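Local coordinates for oxidoreductase, 2OG-Fe oxygenase family protein, putative, expressed (Oryza sativa subsp. japonica, PDB 5XOI) that probably acts as an iron(II)- and 2-oxoglutarate-dependent dioxygenase of the AlkB family, represented here by its oxygenase domain with manganese in the metal site, at residues V88-V93 against L120-C125; K94-A99 against G185-F190; F103-A108 against V114-P119. One frame throughout, in Å; residues are numbered along the deposited sequence.

Contact 1. Residues V88-V93 against L120-C125; sequences VFSKIV and LSPDIC
A single water joins Ser90 and Pro122, and it is the polar link of a contact that is otherwise thin and apolar. The water lies 2.6 Å from Ser90 OG. It donates a hydrogen bond to Pro122 O at 2.7 Å. A helix side chain is thus tied to a loop carbonyl without direct bonding. The Pro122 side chain points toward the helix, with CG 4.3 Å from Ser90 OG.

Val93, one helical turn on, does most of the apolar touching, and does it with one methyl. Its CG1 is anti to the backbone N (chi1 164°). That methyl reaches Leu120 CD2 at 4.1 Å and Pro122 CG at 4.2 Å. The Val93 and Pro122 side chains run past each other in opposite directions. Leu120 meets Val93 at a slant, with CD2 as the touching branch. These are ordinary van der Waals distances, and the buried surface is modest at 169 Å².

Phe228 and Val156 of the sheet lie against Val93 as well. Ser121 N is hydrogen-bonded to Gln230 OE1. Past Pro122, Asp123 and Ile124 both face Arg229 in a classic beta bulge, where strand 124-131 begins. The contact lays the loop leading into that strand along helix 87-106, which packs on the major sheet of the double-stranded beta-helix fold of 2-oxoglutarate oxygenases.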
ATOM      1  N   VAL A  88       0.598  14.257  -7.575  1.00 19.16           N
ATOM      2  CA  VAL A  88       0.598  13.225  -8.607  1.00 29.53           C
ATOM      3  C   VAL A  88       0.271  11.863  -8.005  1.00 27.77           C
ATOM      4  O   VAL A  88      -0.397  11.036  -8.639  1.00 23.05           O
ATOM      5  CB  VAL A  88       1.935  13.220  -9.370  1.00 31.43           C
ATOM      6  CG1 VAL A  88       3.090  12.828  -8.458  1.00 31.53           C
ATOM      7  CG2 VAL A  88       1.848  12.285 -10.579  1.00 34.78           C
ATOM      8  N   PHE A  89       0.714  11.613  -6.765  1.00 22.51           N
ATOM      9  CA  PHE A  89       0.371  10.359  -6.097  1.00 20.45           C
ATOM     10  C   PHE A  89      -1.135  10.261  -5.888  1.00 19.65           C
ATOM     11  O   PHE A  89      -1.754   9.230  -6.188  1.00 18.89           O
ATOM     12  CB  PHE A  89       1.089  10.246  -4.743  1.00 23.08           C
ATOM     13  CG  PHE A  89       2.591  10.027  -4.828  1.00 21.31           C
ATOM     14  CD1 PHE A  89       3.271  10.087  -6.032  1.00 20.30           C
ATOM     15  CD2 PHE A  89       3.312   9.755  -3.674  1.00 18.01           C
ATOM     16  CE1 PHE A  89       4.650   9.891  -6.083  1.00 23.45           C
ATOM     17  CE2 PHE A  89       4.689   9.556  -3.707  1.00 20.64           C
ATOM     18  CZ  PHE A  89       5.362   9.629  -4.917  1.00 19.95           C
ATOM     19  N   SER A  90      -1.738  11.338  -5.378  1.00 18.98           N
ATOM     20  CA  SER A  90      -3.182  11.366  -5.150  1.00 15.70           C
ATOM     21  C   SER A  90      -3.952  11.177  -6.449  1.00 20.50           C
ATOM     22  O   SER A  90      -4.996  10.520  -6.461  1.00 19.33           O
ATOM     23  CB  SER A  90      -3.594  12.683  -4.484  1.00 26.03           C
ATOM     24  OG  SER A  90      -3.098  12.774  -3.160  1.00 29.93           O
ATOM     25  N   LYS A  91      -3.449  11.750  -7.548  1.00 17.71           N
ATOM     26  CA  LYS A  91      -4.098  11.585  -8.852  1.00 21.23           C
ATOM     27  C   LYS A  91      -4.140  10.120  -9.270  1.00 22.59           C
ATOM     28  O   LYS A  91      -5.177   9.617  -9.729  1.00 20.33           O
ATOM     29  CB  LYS A  91      -3.360  12.415  -9.899  1.00 21.22           C
ATOM     30  CG  LYS A  91      -3.796  12.184 -11.347  1.00 30.76           C
ATOM     31  CD  LYS A  91      -2.599  11.833 -12.249  1.00 45.69           C
ATOM     32  CE  LYS A  91      -3.030  11.209 -13.577  1.00 51.60           C
ATOM     33  NZ  LYS A  91      -1.890  11.027 -14.523  1.00 53.62           N
ATOM     34  N   ILE A  92      -3.010   9.422  -9.132  1.00 21.11           N
ATOM     35  CA  ILE A  92      -2.946   8.016  -9.513  1.00 16.27           C
ATOM     36  C   ILE A  92      -3.883   7.185  -8.647  1.00 15.16           C
ATOM     37  O   ILE A  92      -4.555   6.278  -9.140  1.00 20.42           O
ATOM     38  CB  ILE A  92      -1.500   7.494  -9.428  1.00 16.60           C
ATOM     39  CG1 ILE A  92      -0.598   8.240 -10.421  1.00 18.51           C
ATOM     40  CG2 ILE A  92      -1.467   5.998  -9.711  1.00 18.04           C
ATOM     41  CD1 ILE A  92       0.884   7.894 -10.291  1.00 20.19           C
ATOM     42  N   VAL A  93      -3.954   7.498  -7.346  1.00 14.67           N
ATOM     43  CA  VAL A  93      -4.865   6.790  -6.446  1.00 15.53           C
ATOM     44  C   VAL A  93      -6.311   6.925  -6.925  1.00 14.89           C
ATOM     45  O   VAL A  93      -7.065   5.946  -6.987  1.00 15.43           O
ATOM     46  CB  VAL A  93      -4.706   7.315  -5.006  1.00 16.38           C
ATOM     47  CG1 VAL A  93      -5.884   6.879  -4.149  1.00 22.26           C
ATOM     48  CG2 VAL A  93      -3.383   6.811  -4.389  1.00 15.83           C
ATOM     49  N   LEU A 120     -11.739   8.075  -2.372  1.00 18.74           N
ATOM     50  CA  LEU A 120     -10.685   8.263  -1.385  1.00 19.67           C
ATOM     51  C   LEU A 120      -9.995   9.592  -1.625  1.00 26.56           C
ATOM     52  O   LEU A 120      -9.628   9.915  -2.758  1.00 26.69           O
ATOM     53  CB  LEU A 120      -9.655   7.126  -1.428  1.00 18.82           C
ATOM     54  CG  LEU A 120      -8.782   6.923  -0.197  1.00 21.14           C
ATOM     55  CD1 LEU A 120      -9.612   6.423   0.980  1.00 18.24           C
ATOM     56  CD2 LEU A 120      -7.614   5.953  -0.517  1.00 20.01           C
ATOM     57  N   SER A 121      -9.819  10.353  -0.548  1.00 21.27           N
ATOM     58  CA  SER A 121      -8.972  11.538  -0.539  1.00 19.95           C
ATOM     59  C   SER A 121      -7.886  11.266   0.494  1.00 19.55           C
ATOM     60  O   SER A 121      -7.984  11.714   1.644  1.00 22.80           O
ATOM     61  CB  SER A 121      -9.781  12.792  -0.225  1.00 26.48           C
ATOM     62  OG  SER A 121     -10.768  12.984  -1.225  1.00 35.68           O
ATOM     63  N   PRO A 122      -6.848  10.512   0.127  1.00 19.73           N
ATOM     64  CA  PRO A 122      -5.902  10.039   1.139  1.00 18.75           C
ATOM     65  C   PRO A 122      -5.142  11.196   1.752  1.00 19.12           C
ATOM     66  O   PRO A 122      -4.681  12.103   1.056  1.00 19.40           O
ATOM     67  CB  PRO A 122      -4.967   9.106   0.356  1.00 16.61           C
ATOM     68  CG  PRO A 122      -5.055   9.587  -1.060  1.00 23.13           C
ATOM     69  CD  PRO A 122      -6.465  10.106  -1.238  1.00 21.91           C
ATOM     70  N   ASP A 123      -5.043  11.165   3.079  1.00 16.22           N
ATOM     71  CA  ASP A 123      -4.189  12.080   3.824  1.00 20.04           C
ATOM     72  C   ASP A 123      -3.108  11.312   4.568  1.00 21.82           C
ATOM     73  O   ASP A 123      -2.348  11.910   5.337  1.00 24.28           O
ATOM     74  CB  ASP A 123      -5.007  12.937   4.797  1.00 27.75           C
ATOM     75  CG  ASP A 123      -5.944  12.118   5.665  1.00 27.22           C
ATOM     76  OD1 ASP A 123      -5.813  10.877   5.701  1.00 22.28           O
ATOM     77  OD2 ASP A 123      -6.808  12.723   6.327  1.00 29.65           O
ATOM     78  N   ILE A 124      -3.030   9.999   4.342  1.00 20.94           N
ATOM     79  CA  ILE A 124      -2.027   9.109   4.917  1.00 24.91           C
ATOM     80  C   ILE A 124      -1.390   8.354   3.761  1.00 24.37           C
ATOM     81  O   ILE A 124      -2.100   7.732   2.967  1.00 17.73           O
ATOM     82  CB  ILE A 124      -2.649   8.111   5.915  1.00 20.93           C
ATOM     83  CG1 ILE A 124      -3.314   8.840   7.087  1.00 25.85           C
ATOM     84  CG2 ILE A 124      -1.620   7.095   6.394  1.00 24.30           C
ATOM     85  CD1 ILE A 124      -4.524   8.101   7.636  1.00 25.52           C
ATOM     86  N   CYS A 125      -0.065   8.408   3.655  1.00 22.28           N
ATOM     87  CA  CYS A 125       0.665   7.473   2.806  1.00 17.46           C
ATOM     88  C   CYS A 125       1.778   6.833   3.618  1.00 21.01           C
ATOM     89  O   CYS A 125       2.707   7.517   4.060  1.00 22.92           O
ATOM     90  CB  CYS A 125       1.239   8.144   1.566  1.00 16.29           C
ATOM     91  SG  CYS A 125       2.173   6.982   0.512  1.00 24.72           S
TER
HETATM   92  O   HOH W   1      -4.966  13.195  -1.429  1.00 32.16           O

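Contact 2. Residues K94-A99 against G185-F190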
ATOM      1  N   LYS A  94      -6.718   8.144  -7.250  1.00 14.60           N
ATOM      2  CA  LYS A  94      -8.092   8.367  -7.693  1.00 19.51           C
ATOM      3  C   LYS A  94      -8.366   7.691  -9.030  1.00 20.33           C
ATOM      4  O   LYS A  94      -9.475   7.184  -9.260  1.00 20.15           O
ATOM      5  CB  LYS A  94      -8.367   9.869  -7.772  1.00 22.17           C
ATOM      6  CG  LYS A  94      -8.601  10.499  -6.410  1.00 26.35           C
ATOM      7  CD  LYS A  94      -8.527  12.012  -6.474  1.00 28.43           C
ATOM      8  CE  LYS A  94      -8.215  12.620  -5.110  1.00 35.69           C
ATOM      9  NZ  LYS A  94      -9.321  12.394  -4.146  1.00 40.43           N
ATOM     10  N   ASP A  95      -7.377   7.684  -9.930  1.00 17.34           N
ATOM     11  CA  ASP A  95      -7.516   6.958 -11.193  1.00 18.43           C
ATOM     12  C   ASP A  95      -7.690   5.461 -10.951  1.00 20.44           C
ATOM     13  O   ASP A  95      -8.481   4.797 -11.637  1.00 17.71           O
ATOM     14  CB  ASP A  95      -6.290   7.196 -12.083  1.00 18.25           C
ATOM     15  CG  ASP A  95      -6.249   8.596 -12.685  1.00 27.23           C
ATOM     16  OD1 ASP A  95      -7.249   9.333 -12.599  1.00 26.48           O
ATOM     17  OD2 ASP A  95      -5.196   8.956 -13.247  1.00 29.44           O
ATOM     18  N   ALA A  96      -6.940   4.908  -9.991  1.00 16.83           N
ATOM     19  CA  ALA A  96      -7.046   3.485  -9.685  1.00 18.51           C
ATOM     20  C   ALA A  96      -8.433   3.133  -9.166  1.00 17.09           C
ATOM     21  O   ALA A  96      -9.004   2.102  -9.540  1.00 18.46           O
ATOM     22  CB  ALA A  96      -5.974   3.091  -8.665  1.00 18.74           C
ATOM     23  N   ILE A  97      -8.986   3.982  -8.299  1.00 15.65           N
ATOM     24  CA  ILE A  97     -10.346   3.780  -7.813  1.00 17.18           C
ATOM     25  C   ILE A  97     -11.337   3.880  -8.963  1.00 16.07           C
ATOM     26  O   ILE A  97     -12.235   3.043  -9.101  1.00 20.92           O
ATOM     27  CB  ILE A  97     -10.663   4.787  -6.695  1.00 15.92           C
ATOM     28  CG1 ILE A  97      -9.762   4.505  -5.488  1.00 16.74           C
ATOM     29  CG2 ILE A  97     -12.118   4.679  -6.278  1.00 20.44           C
ATOM     30  CD1 ILE A  97      -9.844   5.573  -4.434  1.00 16.80           C
ATOM     31  N   GLN A  98     -11.191   4.908  -9.799  1.00 15.23           N
ATOM     32  CA  GLN A  98     -12.082   5.052 -10.947  1.00 17.04           C
ATOM     33  C   GLN A  98     -12.015   3.827 -11.854  1.00 19.60           C
ATOM     34  O   GLN A  98     -13.047   3.312 -12.302  1.00 17.99           O
ATOM     35  CB  GLN A  98     -11.723   6.317 -11.729  1.00 23.80           C
ATOM     36  CG  GLN A  98     -12.354   7.590 -11.198  1.00 31.91           C
ATOM     37  CD  GLN A  98     -12.264   8.741 -12.195  1.00 46.34           C
ATOM     38  OE1 GLN A  98     -11.391   8.758 -13.067  1.00 49.92           O
ATOM     39  NE2 GLN A  98     -13.185   9.698 -12.082  1.00 52.38           N
ATOM     40  N   ALA A  99     -10.805   3.339 -12.132  1.00 16.16           N
ATOM     41  CA  ALA A  99     -10.674   2.160 -12.979  1.00 16.44           C
ATOM     42  C   ALA A  99     -11.288   0.939 -12.316  1.00 17.22           C
ATOM     43  O   ALA A  99     -11.953   0.130 -12.977  1.00 16.89           O
ATOM     44  CB  ALA A  99      -9.200   1.905 -13.314  1.00 18.55           C
ATOM     45  N   GLY A 185       4.589  -2.255 -10.351  1.00 14.83           N
ATOM     46  CA  GLY A 185       3.551  -1.564 -11.076  1.00 17.26           C
ATOM     47  C   GLY A 185       2.139  -1.927 -10.672  1.00 18.97           C
ATOM     48  O   GLY A 185       1.203  -1.206 -11.041  1.00 19.48           O
ATOM     49  N   ASP A 186       1.950  -3.018  -9.932  1.00 14.94           N
ATOM     50  CA  ASP A 186       0.605  -3.406  -9.519  1.00 16.25           C
ATOM     51  C   ASP A 186       0.043  -2.418  -8.500  1.00 19.04           C
ATOM     52  O   ASP A 186       0.767  -1.861  -7.665  1.00 17.75           O
ATOM     53  CB  ASP A 186       0.588  -4.804  -8.907  1.00 12.54           C
ATOM     54  CG  ASP A 186       0.831  -5.922  -9.929  1.00 13.97           C
ATOM     55  OD1 ASP A 186       0.912  -5.648 -11.148  1.00 17.14           O
ATOM     56  OD2 ASP A 186       0.941  -7.091  -9.487  1.00 16.98           O
ATOM     57  N   VAL A 187      -1.266  -2.198  -8.572  1.00 13.75           N
ATOM     58  CA  VAL A 187      -1.984  -1.431  -7.559  1.00 13.58           C
ATOM     59  C   VAL A 187      -3.078  -2.323  -7.005  1.00 18.25           C
ATOM     60  O   VAL A 187      -3.840  -2.918  -7.768  1.00 16.79           O
ATOM     61  CB  VAL A 187      -2.579  -0.124  -8.116  1.00 13.35           C
ATOM     62  CG1 VAL A 187      -3.481   0.541  -7.060  1.00 16.84           C
ATOM     63  CG2 VAL A 187      -1.468   0.820  -8.512  1.00 12.98           C
ATOM     64  N   LEU A 188      -3.125  -2.448  -5.684  1.00 15.45           N
ATOM     65  CA  LEU A 188      -4.126  -3.255  -5.000  1.00 14.60           C
ATOM     66  C   LEU A 188      -5.033  -2.325  -4.207  1.00 14.83           C
ATOM     67  O   LEU A 188      -4.546  -1.399  -3.553  1.00 14.23           O
ATOM     68  CB  LEU A 188      -3.458  -4.260  -4.054  1.00 13.92           C
ATOM     69  CG  LEU A 188      -4.406  -5.062  -3.170  1.00 15.78           C
ATOM     70  CD1 LEU A 188      -5.199  -6.049  -4.016  1.00 15.69           C
ATOM     71  CD2 LEU A 188      -3.617  -5.802  -2.092  1.00 20.22           C
ATOM     72  N   ILE A 189      -6.344  -2.555  -4.274  1.00 14.00           N
ATOM     73  CA  ILE A 189      -7.317  -1.770  -3.517  1.00 14.38           C
ATOM     74  C   ILE A 189      -8.153  -2.729  -2.686  1.00 13.27           C
ATOM     75  O   ILE A 189      -8.652  -3.721  -3.215  1.00 18.14           O
ATOM     76  CB  ILE A 189      -8.226  -0.935  -4.440  1.00 13.13           C
ATOM     77  CG1 ILE A 189      -7.388  -0.019  -5.331  1.00 14.86           C
ATOM     78  CG2 ILE A 189      -9.199  -0.103  -3.591  1.00 13.39           C
ATOM     79  CD1 ILE A 189      -8.200   0.924  -6.179  1.00 19.07           C
ATOM     80  N   PHE A 190      -8.297  -2.451  -1.387  1.00 15.24           N
ATOM     81  CA  PHE A 190      -9.298  -3.154  -0.591  1.00 14.99           C
ATOM     82  C   PHE A 190     -10.143  -2.158   0.199  1.00 15.19           C
ATOM     83  O   PHE A 190      -9.617  -1.344   0.966  1.00 16.04           O
ATOM     84  CB  PHE A 190      -8.695  -4.254   0.318  1.00 14.25           C
ATOM     85  CG  PHE A 190      -7.466  -3.871   1.141  1.00 17.71           C
ATOM     86  CD1 PHE A 190      -6.188  -3.886   0.583  1.00 18.24           C
ATOM     87  CD2 PHE A 190      -7.580  -3.649   2.512  1.00 17.63           C
ATOM     88  CE1 PHE A 190      -5.059  -3.604   1.357  1.00 16.24           C
ATOM     89  CE2 PHE A 190      -6.462  -3.369   3.292  1.00 12.65           C
ATOM     90  CZ  PHE A 190      -5.198  -3.335   2.713  1.00 15.31           C
TER
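Helix 94-99 passes over strand 187-190 with its axis 9.6 Å away and a signed crossing angle of -68°. This is helix-on-sheet packing in the double-stranded beta-helix fold of the AlkB family. Helix 87-106 packs on one face of the major sheet, in which strand 187-190 lies between strands 13-16 and 155-161. Ala96 and Val187 come within 7.4 Å at their CA atoms. Ile97 and Ile189 are nearly as near, at 7.6 Å between CA atoms.

Strand residues alternate, so Val187 and Ile189 point to the helix. Phe190, on the other face, meets the ring of the metal ligand His199. All four touching residues are buried and the contact is apolar. Ala96 CB is in contact with both strand residues. It is 3.9 Å from Val187 CG1, the branch anti to the backbone N (chi1 172°), and 4.0 Å from Ile189 CD1. Ile189 extends its long branch outward, with chi2 at -175°, so that CD1 leads toward the helix. The Ile97 side chain crosses that of Ile189 at about a right angle and touches CD1 with its CG1 at 4.0 Å.

Val156 of the neighbouring strand touches both Val187 and Ile189, and Phe19 touches Ala96. Ala96 O accepts a hydrogen bond from Ser100 OG. The same carbonyl oxygen lies 3.7 Å from Ile189 CD1, so the methyl end rests against helix backbone as well as side chains.

Contact 3. Residues F103-A108 against V114-P119; sequences FLRQKA and VEELPP
Leu104 crosses two side chains of the 114-119 segment, Glu115 at a slant and Leu117 at about a right angle. Its CG is anti to the carbonyl carbon (chi1 -65°), which carries the branched end toward the loop. The two methyls then part. CD1 touches Leu117 CD1 at 4.1 Å. CD2 lies beside the Glu115 side chain, 3.8 Å from OE1 and close to CB. Leu104 CB meets the Glu115 backbone, 3.5 Å from its carbonyl O.

Glu115 is extended beyond CG, and its carboxylate is held by partners outside the two segments. OE2 is hydrogen-bonded with Tyr8 OH, and OE1 accepts from Gly12 N. Both CB and OE1 of Glu115 thus lie against Leu104 CD2, while the carboxylate is bonded to the first strand and the turn after it. Tyr8 and Val14 also touch Leu104.

Arg105 starts away from the loop, but its chain bends at chi3 (-73°) and the end comes back. NH1 is 4.1 Å from Glu116 OE2, beyond salt-bridge range. The carboxylate oxygen sits at the edge of the guanidinium, near its plane, yet the two flat groups are 85° apart. The salt-bridge partner of Arg105 is Glu102, through NE. At the far end Ala108 CB meets Val114 CG2 at 4.0 Å.

A water bridges the backbones. It donates to Leu104 O at 2.8 Å and accepts from Glu115 N at 2.9 Å. The water thus satisfies a carbonyl near the end of the helix and an N-H of the irregular loop. The chemistry implies that leucine contacts and this bridge fasten the returning chain to the helix, whereas the Arg105-Glu116 attraction is probably weak, and both residues are exposed to solvent.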
ATOM      1  N   PHE A 103     -14.441  -1.402 -13.643  1.00 16.02           N
ATOM      2  CA  PHE A 103     -14.351  -2.856 -13.696  1.00 16.31           C
ATOM      3  C   PHE A 103     -15.505  -3.503 -12.936  1.00 18.80           C
ATOM      4  O   PHE A 103     -16.163  -4.414 -13.446  1.00 20.08           O
ATOM      5  CB  PHE A 103     -12.990  -3.272 -13.128  1.00 15.39           C
ATOM      6  CG  PHE A 103     -12.837  -4.737 -12.867  1.00 18.82           C
ATOM      7  CD1 PHE A 103     -12.777  -5.637 -13.913  1.00 18.93           C
ATOM      8  CD2 PHE A 103     -12.676  -5.206 -11.571  1.00 22.10           C
ATOM      9  CE1 PHE A 103     -12.598  -6.993 -13.678  1.00 22.05           C
ATOM     10  CE2 PHE A 103     -12.503  -6.559 -11.322  1.00 22.34           C
ATOM     11  CZ  PHE A 103     -12.463  -7.458 -12.382  1.00 21.64           C
ATOM     12  N   LEU A 104     -15.758  -3.048 -11.700  1.00 18.18           N
ATOM     13  CA  LEU A 104     -16.842  -3.619 -10.904  1.00 16.79           C
ATOM     14  C   LEU A 104     -18.205  -3.368 -11.539  1.00 16.90           C
ATOM     15  O   LEU A 104     -19.106  -4.208 -11.423  1.00 19.02           O
ATOM     16  CB  LEU A 104     -16.811  -3.049  -9.481  1.00 19.77           C
ATOM     17  CG  LEU A 104     -15.578  -3.388  -8.617  1.00 15.49           C
ATOM     18  CD1 LEU A 104     -15.529  -2.495  -7.404  1.00 17.69           C
ATOM     19  CD2 LEU A 104     -15.607  -4.838  -8.170  1.00 17.11           C
ATOM     20  N   ARG A 105     -18.376  -2.219 -12.200  1.00 17.14           N
ATOM     21  CA  ARG A 105     -19.599  -1.969 -12.963  1.00 19.46           C
ATOM     22  C   ARG A 105     -19.789  -3.015 -14.053  1.00 20.82           C
ATOM     23  O   ARG A 105     -20.896  -3.532 -14.259  1.00 20.61           O
ATOM     24  CB  ARG A 105     -19.542  -0.576 -13.603  1.00 24.21           C
ATOM     25  CG  ARG A 105     -20.126   0.542 -12.792  1.00 38.29           C
ATOM     26  CD  ARG A 105     -20.171   1.834 -13.611  1.00 40.17           C
ATOM     27  NE  ARG A 105     -18.860   2.447 -13.797  1.00 44.12           N
ATOM     28  CZ  ARG A 105     -18.270   3.262 -12.927  1.00 30.93           C
ATOM     29  NH1 ARG A 105     -18.853   3.575 -11.770  1.00 32.11           N
ATOM     30  NH2 ARG A 105     -17.083   3.757 -13.211  1.00 31.16           N
ATOM     31  N   GLN A 106     -18.722  -3.323 -14.786  1.00 19.61           N
ATOM     32  CA  GLN A 106     -18.876  -4.239 -15.907  1.00 22.10           C
ATOM     33  C   GLN A 106     -19.053  -5.679 -15.446  1.00 23.65           C
ATOM     34  O   GLN A 106     -19.724  -6.462 -16.123  1.00 26.37           O
ATOM     35  CB  GLN A 106     -17.684  -4.103 -16.856  1.00 24.65           C
ATOM     36  CG  GLN A 106     -17.701  -2.786 -17.642  1.00 31.10           C
ATOM     37  CD  GLN A 106     -16.553  -2.676 -18.620  1.00 37.09           C
ATOM     38  OE1 GLN A 106     -16.075  -3.680 -19.144  1.00 39.22           O
ATOM     39  NE2 GLN A 106     -16.097  -1.452 -18.865  1.00 39.64           N
ATOM     40  N   LYS A 107     -18.505  -6.043 -14.298  1.00 21.68           N
ATOM     41  CA  LYS A 107     -18.636  -7.405 -13.806  1.00 25.31           C
ATOM     42  C   LYS A 107     -19.938  -7.644 -13.052  1.00 25.46           C
ATOM     43  O   LYS A 107     -20.167  -8.763 -12.580  1.00 26.97           O
ATOM     44  CB  LYS A 107     -17.440  -7.747 -12.913  1.00 30.87           C
ATOM     45  CG  LYS A 107     -16.110  -7.799 -13.681  1.00 42.03           C
ATOM     46  CD  LYS A 107     -16.102  -8.940 -14.705  1.00 49.13           C
ATOM     47  CE  LYS A 107     -15.706  -8.448 -16.099  1.00 49.29           C
ATOM     48  NZ  LYS A 107     -16.023  -9.437 -17.178  1.00 51.62           N
ATOM     49  N   ALA A 108     -20.808  -6.634 -12.959  1.00 23.02           N
ATOM     50  CA  ALA A 108     -21.920  -6.694 -12.014  1.00 23.92           C
ATOM     51  C   ALA A 108     -22.919  -7.795 -12.348  1.00 43.02           C
ATOM     52  O   ALA A 108     -23.426  -8.461 -11.438  1.00 50.82           O
ATOM     53  CB  ALA A 108     -22.643  -5.351 -11.975  1.00 27.73           C
ATOM     54  N   VAL A 114     -24.746  -4.342  -7.397  1.00 19.47           N
ATOM     55  CA  VAL A 114     -23.599  -3.718  -8.052  1.00 18.94           C
ATOM     56  C   VAL A 114     -22.592  -3.295  -6.991  1.00 20.26           C
ATOM     57  O   VAL A 114     -22.944  -2.592  -6.033  1.00 24.30           O
ATOM     58  CB  VAL A 114     -24.052  -2.508  -8.885  1.00 19.65           C
ATOM     59  CG1 VAL A 114     -22.862  -1.836  -9.564  1.00 19.70           C
ATOM     60  CG2 VAL A 114     -25.115  -2.918  -9.896  1.00 19.99           C
ATOM     61  N   GLU A 115     -21.336  -3.700  -7.160  1.00 18.02           N
ATOM     62  CA  GLU A 115     -20.292  -3.294  -6.229  1.00 18.38           C
ATOM     63  C   GLU A 115     -19.685  -1.962  -6.650  1.00 20.98           C
ATOM     64  O   GLU A 115     -19.601  -1.635  -7.836  1.00 18.03           O
ATOM     65  CB  GLU A 115     -19.187  -4.347  -6.141  1.00 23.71           C
ATOM     66  CG  GLU A 115     -19.526  -5.561  -5.306  1.00 30.94           C
ATOM     67  CD  GLU A 115     -18.329  -6.487  -5.147  1.00 25.56           C
ATOM     68  OE1 GLU A 115     -17.204  -5.980  -4.936  1.00 24.60           O
ATOM     69  OE2 GLU A 115     -18.506  -7.716  -5.248  1.00 29.54           O
ATOM     70  N   GLU A 116     -19.249  -1.200  -5.658  1.00 17.90           N
ATOM     71  CA  GLU A 116     -18.675   0.114  -5.899  1.00 16.77           C
ATOM     72  C   GLU A 116     -17.808   0.489  -4.710  1.00 19.51           C
ATOM     73  O   GLU A 116     -18.277   0.457  -3.570  1.00 19.99           O
ATOM     74  CB  GLU A 116     -19.773   1.156  -6.103  1.00 23.55           C
ATOM     75  CG  GLU A 116     -19.291   2.438  -6.743  1.00 21.58           C
ATOM     76  CD  GLU A 116     -20.448   3.374  -7.078  1.00 28.56           C
ATOM     77  OE1 GLU A 116     -21.519   3.260  -6.450  1.00 22.52           O
ATOM     78  OE2 GLU A 116     -20.293   4.202  -7.993  1.00 41.95           O
ATOM     79  N   LEU A 117     -16.559   0.843  -4.979  1.00 16.48           N
ATOM     80  CA  LEU A 117     -15.673   1.296  -3.911  1.00 17.67           C
ATOM     81  C   LEU A 117     -15.931   2.768  -3.601  1.00 20.26           C
ATOM     82  O   LEU A 117     -16.100   3.571  -4.520  1.00 22.01           O
ATOM     83  CB  LEU A 117     -14.225   1.114  -4.333  1.00 16.50           C
ATOM     84  CG  LEU A 117     -13.714  -0.324  -4.347  1.00 18.76           C
ATOM     85  CD1 LEU A 117     -12.573  -0.438  -5.343  1.00 22.72           C
ATOM     86  CD2 LEU A 117     -13.279  -0.756  -2.950  1.00 22.11           C
ATOM     87  N   PRO A 118     -15.955   3.152  -2.327  1.00 19.83           N
ATOM     88  CA  PRO A 118     -16.106   4.571  -1.981  1.00 24.54           C
ATOM     89  C   PRO A 118     -14.918   5.374  -2.477  1.00 22.48           C
ATOM     90  O   PRO A 118     -13.815   4.830  -2.659  1.00 19.26           O
ATOM     91  CB  PRO A 118     -16.166   4.559  -0.443  1.00 28.89           C
ATOM     92  CG  PRO A 118     -16.460   3.138  -0.063  1.00 26.59           C
ATOM     93  CD  PRO A 118     -15.837   2.294  -1.137  1.00 22.27           C
ATOM     94  N   PRO A 119     -15.089   6.673  -2.700  1.00 21.08           N
ATOM     95  CA  PRO A 119     -13.953   7.498  -3.122  1.00 24.28           C
ATOM     96  C   PRO A 119     -12.936   7.634  -1.999  1.00 22.85           C
ATOM     97  O   PRO A 119     -13.208   7.347  -0.831  1.00 24.55           O
ATOM     98  CB  PRO A 119     -14.594   8.849  -3.455  1.00 27.67           C
ATOM     99  CG  PRO A 119     -15.794   8.890  -2.570  1.00 31.15           C
ATOM    100  CD  PRO A 119     -16.309   7.474  -2.502  1.00 29.39           C
TER
HETATM  101  O   HOH W   2     -20.366  -5.481  -9.281  1.00 23.82           O

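How the contacts relate
All three contacts use helix 87-106, taken in order from its start to its end. The chain after the helix returns along it, so contact 3 is nested within the loops closed by contacts 1 and 2. Contacts 1 and 2 have centres 10 Å apart and join where Lys94 NZ lies 2.9 Å from Leu120 O, a probable hydrogen bond, and Ile97 packs on Leu120. Contacts 2 and 3, 12 Å apart, meet through Ile189 CG2 and Leu117 CD1 at 3.8 Å. The manganese is about 13 Å from the side chains of Leu120 and Ile189. Leu120 is nearer Arg229, which binds 2-oxoglutarate, absent from this model, at about 6 Å between side chains. Contact 3 lies away from these sites.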